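Local structure of pumilio domain-containing protein C56F2.08c (Schizosaccharomyces pombe, 6NX5) at residues Leu6-Leu11 against Gly69-Met74. The protein probably binds AU-rich regions in mRNA 3' untranslated regions, and is represented here by its RNA recognition motif (RRM) domain. Residues are numbered along the deposited sequence; the frame is centred on the assembly and turned at random.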
# COMPACT_ATOMS: atom_id res chain seq x y z
N LEU A 6 2.82 -4.11 4.52
CA LEU A 6 3.71 -3.02 4.92
C LEU A 6 3.81 -2.03 3.78
O LEU A 6 4.06 -2.43 2.63
CB LEU A 6 5.10 -3.52 5.27
CG LEU A 6 5.22 -4.57 6.39
CD1 LEU A 6 6.65 -5.02 6.53
CD2 LEU A 6 4.71 -4.05 7.72
N TYR A 7 3.62 -0.75 4.09
CA TYR A 7 3.85 0.34 3.16
C TYR A 7 5.23 0.90 3.44
O TYR A 7 5.50 1.38 4.55
CB TYR A 7 2.76 1.41 3.29
CG TYR A 7 3.06 2.66 2.49
CD1 TYR A 7 3.08 2.63 1.10
CD2 TYR A 7 3.35 3.84 3.13
CE1 TYR A 7 3.36 3.78 0.38
CE2 TYR A 7 3.64 4.98 2.42
CZ TYR A 7 3.65 4.94 1.05
OH TYR A 7 3.93 6.09 0.36
N VAL A 8 6.12 0.82 2.45
CA VAL A 8 7.52 1.20 2.61
C VAL A 8 7.77 2.46 1.81
O VAL A 8 7.48 2.50 0.60
CB VAL A 8 8.45 0.05 2.17
CG1 VAL A 8 9.92 0.39 2.48
CG2 VAL A 8 8.04 -1.26 2.84
N SER A 9 8.32 3.49 2.45
CA SER A 9 8.56 4.75 1.78
C SER A 9 9.96 5.25 2.09
O SER A 9 10.66 4.75 2.98
CB SER A 9 7.49 5.80 2.16
OG SER A 9 7.39 6.00 3.56
N ASN A 10 10.38 6.24 1.29
CA ASN A 10 11.74 6.79 1.33
C ASN A 10 12.77 5.73 0.96
O ASN A 10 13.81 5.61 1.61
CB ASN A 10 12.08 7.43 2.67
CG ASN A 10 13.25 8.40 2.55
OD1 ASN A 10 13.53 8.87 1.45
ND2 ASN A 10 13.92 8.69 3.66
N LEU A 11 12.47 4.94 -0.06
CA LEU A 11 13.50 4.11 -0.66
C LEU A 11 14.51 4.98 -1.41
O LEU A 11 14.17 6.07 -1.87
CB LEU A 11 12.87 3.12 -1.64
CG LEU A 11 11.90 2.16 -0.99
CD1 LEU A 11 11.20 1.31 -2.06
CD2 LEU A 11 12.63 1.30 0.02
N GLY A 69 19.01 8.47 3.87
CA GLY A 69 18.38 8.68 5.15
C GLY A 69 17.50 7.52 5.55
O GLY A 69 17.54 6.45 4.94
N PRO A 70 16.70 7.71 6.59
CA PRO A 70 15.95 6.57 7.15
C PRO A 70 14.80 6.13 6.27
O PRO A 70 14.02 6.96 5.78
CB PRO A 70 15.45 7.10 8.50
CG PRO A 70 16.20 8.40 8.74
CD PRO A 70 16.49 8.93 7.37
N VAL A 71 14.69 4.82 6.08
CA VAL A 71 13.52 4.24 5.41
C VAL A 71 12.34 4.26 6.37
O VAL A 71 12.49 4.16 7.59
CB VAL A 71 13.81 2.80 4.92
CG1 VAL A 71 14.11 1.87 6.08
CG2 VAL A 71 12.63 2.25 4.11
N GLN A 72 11.14 4.38 5.82
CA GLN A 72 9.91 4.34 6.60
C GLN A 72 9.16 3.07 6.28
O GLN A 72 9.06 2.68 5.11
CB GLN A 72 9.03 5.55 6.28
CG GLN A 72 9.73 6.89 6.47
CD GLN A 72 10.30 7.02 7.86
OE1 GLN A 72 9.56 7.08 8.84
NE2 GLN A 72 11.63 7.10 7.96
N VAL A 73 8.65 2.40 7.32
CA VAL A 73 7.86 1.18 7.16
C VAL A 73 6.63 1.30 8.05
O VAL A 73 6.75 1.47 9.27
CB VAL A 73 8.65 -0.09 7.52
CG1 VAL A 73 7.77 -1.34 7.31
CG2 VAL A 73 9.94 -0.17 6.67
N MET A 74 5.44 1.19 7.44
CA MET A 74 4.17 1.32 8.16
C MET A 74 3.38 0.03 7.99
O MET A 74 3.16 -0.43 6.86
CB MET A 74 3.38 2.51 7.65
CG MET A 74 4.07 3.84 7.90
SD MET A 74 3.80 5.07 6.60
CE MET A 74 2.01 5.14 6.54
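The carbonyl O of P70 takes two amide donors: N10 ND2 at 2.7 Å, and more weakly Q72 NE2 at 3.2 Å. The N10 donor stands above the carbonyl plane, 41° out of it, and the bond is bent, with an N-H...O angle of 145°. CG of N10 lies anti to the backbone N (chi1 -160°), and from it ND2 meets P70 O just beyond the last strand pair. An alanine at N10 would probably leave P70 O with the weak Q72 bond alone from this pair and the ends of the two segments less firmly joined. From there the strands run antiparallel: S9 and Q72 exchange backbone bonds, as do Y7 and M74, flanking the non-hydrogen-bonded pair V8-V73. On the face carrying Y7, S9 OG rests against Q72 CB (3.2 Å), and M74 SD meets the edge of the Y7 ring near its plane, 3.7 Å from CD2, a Met-aromatic contact. The same ring stacks on Y7 of the second subunit. On the opposite face V8 CG1 packs on V71 CG2 (3.7 Å) and L6 CD1 on V73 CG1 (3.9 Å), joining a core closed by F24 of helix 17-24 and by helix 49-59. Central strand 4-9 paired with edge strand 72-75, both helices behind one face, is the β1-β4 pairing of the βαββαβ RRM fold.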